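Local coordinates for ribonucleoside-diphosphate reductase subunit beta (Bacillus halodurans C-125, PDB 2RCC), which probably serves as the iron-binding small subunit of a class I ribonucleotide reductase, which converts ribonucleoside diphosphates into the deoxyribonucleotides needed for DNA synthesis, at residues Y181-E186 against L226-F231; G21-K26 against K232-E237. All coordinates share one frame; numbering follows the deposited sequence. Where two conformers were deposited one is given.

Interaction 1 of 2, residues Y181-E186 against L226-F231; sequences YDVILE and LFTNIF
This is a buried helix-helix contact in the ferritin-like bundle of the small subunit, where helices 172-187 and 207-237 run antiparallel beside the residues that, by similarity, form the di-iron site. The local axes come within 9.5 Å and their directions differ by 161°; Val-183 and Phe-227 have the nearest CA atoms. Phe-227 contributes the largest share of the buried surface. Its CB bond points toward residues 181-186, and the ring lies against Asp-182, whose CB sits over the ring centre, 3.7 Å from the Phe-227 centroid and 7° off the normal, a CH-pi contact. The carboxylate of Asp-182 is tilted 43° to the ring, with OD2 3.6 Å from Phe-227 CE1, while OD1 is hydrogen-bonded to Tyr-163. At the ring's edge, in plane, Glu-186 OE2 lies 3.8 Å from Phe-227 CE2. Val-183 packs alongside through one methyl: CG2 touches Phe-227 CB at 3.6 Å and Thr-228 CG2 at 3.7 Å. An alanine in place of Phe-227 would probably loosen the surroundings of Asp-182 and Glu-186, since both ring face and edge would go. Glu-186, an iron ligand by similarity, hydrogen-bonds His-223 through OE1, and its OE2 lies close to Glu-119 OE2; two carboxylates so near would probably favour a metal or proton between them, while the ring's C-H edge is a mild, compatible neighbour for OE2.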
loop_
_atom_site.group_PDB
_atom_site.type_symbol
_atom_site.label_atom_id
_atom_site.label_comp_id
_atom_site.label_asym_id
_atom_site.label_seq_id
_atom_site.Cartn_x
_atom_site.Cartn_y
_atom_site.Cartn_z
ATOM N N TYR A 181 18.372 -8.553 3.009
ATOM C CA TYR A 181 18.175 -8.735 1.570
ATOM C C TYR A 181 17.335 -7.587 1.004
ATOM O O TYR A 181 17.627 -7.127 -0.092
ATOM C CB TYR A 181 17.540 -10.074 1.211
ATOM C CG TYR A 181 18.289 -11.277 1.698
ATOM C CD1 TYR A 181 19.651 -11.444 1.457
ATOM C CD2 TYR A 181 17.633 -12.261 2.387
ATOM C CE1 TYR A 181 20.330 -12.570 1.920
ATOM C CE2 TYR A 181 18.285 -13.367 2.838
ATOM C CZ TYR A 181 19.627 -13.522 2.623
ATOM O OH TYR A 181 20.228 -14.664 3.112
ATOM N N ASP A 182 16.322 -7.125 1.743
ATOM C CA ASP A 182 15.498 -5.941 1.325
ATOM C C ASP A 182 16.345 -4.652 1.125
ATOM O O ASP A 182 16.114 -3.871 0.188
ATOM C CB ASP A 182 14.384 -5.602 2.325
ATOM C CG ASP A 182 13.283 -6.661 2.456
ATOM O OD1 ASP A 182 13.093 -7.505 1.558
ATOM O OD2 ASP A 182 12.568 -6.629 3.509
ATOM N N VAL A 183 17.264 -4.400 2.047
ATOM C CA VAL A 183 18.205 -3.274 1.963
ATOM C C VAL A 183 19.051 -3.409 0.678
ATOM O O VAL A 183 19.225 -2.450 -0.042
ATOM C CB VAL A 183 19.092 -3.163 3.251
ATOM C CG1 VAL A 183 20.323 -2.267 3.030
ATOM C CG2 VAL A 183 18.254 -2.671 4.451
ATOM N N ILE A 184 19.582 -4.604 0.416
ATOM C CA ILE A 184 20.339 -4.873 -0.813
ATOM C C ILE A 184 19.525 -4.660 -2.074
ATOM O O ILE A 184 20.000 -3.973 -2.982
ATOM C CB ILE A 184 20.929 -6.324 -0.827
ATOM C CG1 ILE A 184 22.079 -6.423 0.187
ATOM C CG2 ILE A 184 21.391 -6.686 -2.214
ATOM C CD1 ILE A 184 22.348 -7.824 0.709
ATOM N N LEU A 185 18.285 -5.178 -2.126
ATOM C CA LEU A 185 17.468 -5.065 -3.318
ATOM C C LEU A 185 17.081 -3.633 -3.661
ATOM O O LEU A 185 16.979 -3.313 -4.830
ATOM C CB LEU A 185 16.156 -5.883 -3.241
ATOM C CG LEU A 185 16.194 -7.409 -3.294
ATOM C CD1 LEU A 185 14.766 -7.932 -3.463
ATOM C CD2 LEU A 185 17.037 -7.914 -4.403
ATOM N N GLU A 186 16.868 -2.806 -2.646
ATOM C CA GLU A 186 16.507 -1.361 -2.808
ATOM C C GLU A 186 17.688 -0.419 -2.722
ATOM O O GLU A 186 17.613 0.711 -3.175
ATOM C CB GLU A 186 15.617 -0.956 -1.652
ATOM C CG GLU A 186 14.362 -1.773 -1.510
ATOM C CD GLU A 186 13.074 -1.120 -1.982
ATOM O OE1 GLU A 186 13.092 -0.103 -2.702
ATOM O OE2 GLU A 186 12.007 -1.652 -1.569
ATOM N N LEU A 226 13.648 2.932 6.132
ATOM C CA LEU A 226 12.694 2.105 6.868
ATOM C C LEU A 226 13.320 0.757 7.265
ATOM O O LEU A 226 13.275 0.341 8.437
ATOM C CB LEU A 226 11.439 1.852 6.040
ATOM C CG LEU A 226 10.359 0.939 6.651
ATOM C CD1 LEU A 226 9.906 1.431 8.001
ATOM C CD2 LEU A 226 9.217 0.767 5.680
ATOM N N PHE A 227 13.863 0.065 6.278
ATOM C CA PHE A 227 14.465 -1.252 6.556
ATOM C C PHE A 227 15.653 -1.216 7.522
ATOM O O PHE A 227 15.798 -2.106 8.356
ATOM C CB PHE A 227 14.862 -1.952 5.256
ATOM C CG PHE A 227 13.706 -2.231 4.314
ATOM C CD1 PHE A 227 12.575 -2.902 4.759
ATOM C CD2 PHE A 227 13.808 -1.910 2.938
ATOM C CE1 PHE A 227 11.533 -3.188 3.875
ATOM C CE2 PHE A 227 12.774 -2.189 2.067
ATOM C CZ PHE A 227 11.639 -2.815 2.531
ATOM N N THR A 228 16.527 -0.224 7.402
ATOM C CA THR A 228 17.665 -0.114 8.318
ATOM C C THR A 228 17.238 0.238 9.749
ATOM O O THR A 228 17.838 -0.229 10.736
ATOM C CB THR A 228 18.792 0.816 7.764
ATOM O OG1 THR A 228 18.321 2.146 7.625
ATOM C CG2 THR A 228 19.273 0.341 6.433
ATOM N N ASN A 229 16.187 1.041 9.881
ATOM C CA ASN A 229 15.602 1.344 11.175
ATOM C C ASN A 229 15.029 0.078 11.804
ATOM O O ASN A 229 15.295 -0.197 12.969
ATOM C CB ASN A 229 14.499 2.407 11.085
ATOM C CG ASN A 229 15.015 3.845 11.040
ATOM O OD1 ASN A 229 16.185 4.107 11.117
ATOM N ND2 ASN A 229 14.100 4.780 10.938
ATOM N N ILE A 230 14.299 -0.722 11.020
ATOM C CA ILE A 230 13.738 -1.998 11.526
ATOM C C ILE A 230 14.853 -2.916 11.973
ATOM O O ILE A 230 14.737 -3.554 13.038
ATOM C CB ILE A 230 12.827 -2.721 10.466
ATOM C CG1 ILE A 230 11.569 -1.919 10.243
ATOM C CG2 ILE A 230 12.471 -4.153 10.942
ATOM C CD1 ILE A 230 10.835 -2.319 8.962
ATOM N N PHE A 231 15.949 -2.970 11.184
ATOM C CA PHE A 231 17.104 -3.780 11.535
ATOM C C PHE A 231 17.652 -3.394 12.910
ATOM O O PHE A 231 17.862 -4.266 13.783
ATOM C CB PHE A 231 18.203 -3.648 10.458
ATOM C CG PHE A 231 19.421 -4.488 10.713
ATOM C CD1 PHE A 231 20.500 -3.987 11.480
ATOM C CD2 PHE A 231 19.513 -5.773 10.204
ATOM C CE1 PHE A 231 21.621 -4.764 11.739
ATOM C CE2 PHE A 231 20.653 -6.549 10.457
ATOM C CZ PHE A 231 21.700 -6.047 11.219
#

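Interaction 2 of 2, residues G21-K26 against K232-E237; sequences GILNGK and KELLVE
The backbone of residues 21-26 is an irregular loop, whereas 232-237 is the last part of helix 207-237, with Glu-237 N bonded to Glu-233 O. Two CA pairs, Gly-21 with Glu-237 and Ile-22 with Leu-234, each lie 7.3 Å apart and set the register. Gly-21 has an extended backbone, and its CA is 3.2 Å from Glu-237 OE2; a CB modelled on this glycine would collide with the same oxygen. The polar part of the contact is a helix-end carboxylate taking up a loop peptide N-H. Glu-237 has CG anti to its backbone N (chi1 -163°) and an extended chain beyond, so its carboxylate reaches across to the loop. There Glu-237 OE1 accepts a nearly straight hydrogen bond from Ile-22 N at 3.0 Å, with an angle of 170° at the hydrogen, through its syn lone pair. Glu-237 OE2 is also close to Ile-22 N, at 2.9 Å. This is one of two deposited conformers of Glu-237, so the carboxylate is probably partly mobile. Leu-23 O, 3.5 Å from Glu-237 OE2, is a second acceptor and does not bond it. Ile-22 points toward the helix, and its terminal CD1 meets Glu-233 CB at 3.4 Å, while the Glu-233 chain bends at chi2 and carries its carboxylate away. Leu-234 CD2 packs against Ile-22 CG2 and, at 3.7 Å, Leu-23 CD1, so three apolar side chains join the loop to the bundle, away from the annotated sites. Phe-175 of helix 172-187 touches both leucines, and Phe-38 touches Ile-22 and Glu-233. Thr-104, in the loop between helices 95-100 and 106-133, bonds Gly-21 and Gly-25, so the N-terminal loop lies against the C-terminal end of helix 207-237 and its neighbours.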
loop_
_atom_site.group_PDB
_atom_site.type_symbol
_atom_site.label_atom_id
_atom_site.label_comp_id
_atom_site.label_asym_id
_atom_site.label_seq_id
_atom_site.Cartn_x
_atom_site.Cartn_y
_atom_site.Cartn_z
ATOM N N GLY A 21 5.963 -4.292 20.155
ATOM C CA GLY A 21 7.090 -5.011 19.576
ATOM C C GLY A 21 6.876 -5.214 18.105
ATOM O O GLY A 21 5.756 -5.386 17.665
ATOM N N ILE A 22 7.956 -5.200 17.350
ATOM C CA ILE A 22 7.935 -5.334 15.888
ATOM C C ILE A 22 7.542 -6.746 15.423
ATOM O O ILE A 22 6.839 -6.878 14.430
ATOM C CB ILE A 22 9.347 -4.948 15.267
ATOM C CG1 ILE A 22 9.661 -3.474 15.462
ATOM C CG2 ILE A 22 9.409 -5.232 13.772
ATOM C CD1 ILE A 22 11.125 -3.152 15.084
ATOM N N LEU A 23 8.016 -7.782 16.121
ATOM C CA LEU A 23 7.691 -9.171 15.824
ATOM C C LEU A 23 7.220 -9.831 17.102
ATOM O O LEU A 23 7.781 -9.579 18.159
ATOM C CB LEU A 23 8.911 -9.918 15.286
ATOM C CG LEU A 23 9.604 -9.449 14.026
ATOM C CD1 LEU A 23 10.921 -10.245 13.809
ATOM C CD2 LEU A 23 8.694 -9.527 12.795
ATOM N N ASN A 24 6.203 -10.679 17.021
ATOM C CA ASN A 24 5.623 -11.304 18.194
ATOM C C ASN A 24 5.222 -10.298 19.303
ATOM O O ASN A 24 5.260 -10.632 20.466
ATOM C CB ASN A 24 6.536 -12.452 18.714
ATOM C CG ASN A 24 6.404 -13.721 17.895
ATOM O OD1 ASN A 24 5.462 -13.877 17.106
ATOM N ND2 ASN A 24 7.318 -14.667 18.118
ATOM N N GLY A 25 4.761 -9.098 18.926
ATOM C CA GLY A 25 4.294 -8.120 19.892
ATOM C C GLY A 25 2.782 -8.147 19.950
ATOM O O GLY A 25 2.138 -9.022 19.369
ATOM N N LYS A 26 2.222 -7.143 20.618
ATOM C CA LYS A 26 0.783 -6.969 20.731
ATOM C C LYS A 26 0.456 -5.619 20.122
ATOM O O LYS A 26 1.180 -4.653 20.363
ATOM C CB LYS A 26 0.355 -6.985 22.186
ATOM C CG LYS A 26 0.620 -8.283 22.916
ATOM C CD LYS A 26 -0.329 -9.385 22.465
ATOM C CE LYS A 26 -0.255 -10.587 23.432
ATOM N N LYS A 232 17.897 -2.102 13.102
ATOM C CA LYS A 232 18.441 -1.621 14.380
ATOM C C LYS A 232 17.503 -1.848 15.570
ATOM O O LYS A 232 17.946 -2.175 16.646
ATOM C CB LYS A 232 18.756 -0.145 14.307
ATOM C CG LYS A 232 19.947 0.192 13.450
ATOM C CD LYS A 232 19.911 1.675 13.139
ATOM C CE LYS A 232 21.053 2.092 12.327
ATOM N NZ LYS A 232 20.624 3.222 11.426
ATOM N N GLU A 233 16.209 -1.694 15.366
ATOM C CA GLU A 233 15.227 -1.900 16.416
ATOM C C GLU A 233 15.119 -3.387 16.731
ATOM O O GLU A 233 14.872 -3.740 17.873
ATOM C CB GLU A 233 13.860 -1.347 16.012
ATOM C CG GLU A 233 13.795 0.183 15.755
ATOM C CD GLU A 233 13.955 1.082 16.982
ATOM O OE1 GLU A 233 14.031 0.580 18.149
ATOM O OE2 GLU A 233 13.956 2.323 16.731
ATOM N N LEU A 234 15.262 -4.255 15.729
ATOM C CA LEU A 234 15.240 -5.693 15.975
ATOM C C LEU A 234 16.395 -6.139 16.872
ATOM O O LEU A 234 16.218 -7.053 17.671
ATOM C CB LEU A 234 15.193 -6.517 14.673
ATOM C CG LEU A 234 13.853 -6.577 13.938
ATOM C CD1 LEU A 234 14.064 -7.300 12.621
ATOM C CD2 LEU A 234 12.759 -7.221 14.816
ATOM N N LEU A 235 17.571 -5.519 16.719
ATOM C CA LEU A 235 18.712 -5.799 17.596
ATOM C C LEU A 235 18.441 -5.317 19.034
ATOM O O LEU A 235 18.898 -5.945 19.949
ATOM C CB LEU A 235 20.047 -5.260 17.029
ATOM C CG LEU A 235 20.801 -6.204 16.067
ATOM C CD1 LEU A 235 19.977 -6.741 14.955
ATOM C CD2 LEU A 235 22.088 -5.552 15.499
ATOM N N VAL A 236 17.689 -4.230 19.218
ATOM C CA VAL A 236 17.289 -3.764 20.567
ATOM C C VAL A 236 16.236 -4.711 21.188
ATOM O O VAL A 236 16.327 -5.048 22.369
ATOM C CB VAL A 236 16.674 -2.329 20.512
ATOM C CG1 VAL A 236 16.053 -1.915 21.848
ATOM C CG2 VAL A 236 17.719 -1.339 20.069
ATOM N N GLU A 237 15.295 -5.177 20.365
ATOM C CA GLU A 237 14.175 -6.016 20.806
ATOM C C GLU A 237 14.543 -7.491 21.056
ATOM O O GLU A 237 14.027 -8.120 21.988
ATOM C CB GLU A 237 13.040 -5.901 19.772
ATOM C CG GLU A 237 11.692 -6.361 20.278
ATOM C CD GLU A 237 10.533 -5.954 19.392
ATOM O OE1 GLU A 237 10.433 -4.783 18.980
ATOM O OE2 GLU A 237 9.670 -6.802 19.128
#

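In the fold
From the N terminus, residues 21-26 come first, in the loop before helix 41-50. The chain then builds the bundle through helix 172-187, which supplies residues 181-186, and turns through helix 191-202 into helix 207-237. At residues 226-231 of that helix, interaction 1 closes a loop of 39 intervening residues. The next turns, 232-237, close interaction 2 across 205 residues, so interaction 1 is nested inside it. The two share helix 207-237; their centres are about 15 Å apart, and Ile-230 O packs 4.2 Å from Ile-22 CD1. One helix thus joins the interior around the inferred iron site to interaction 2, whose centre lies about 22 Å from the centre of the chain.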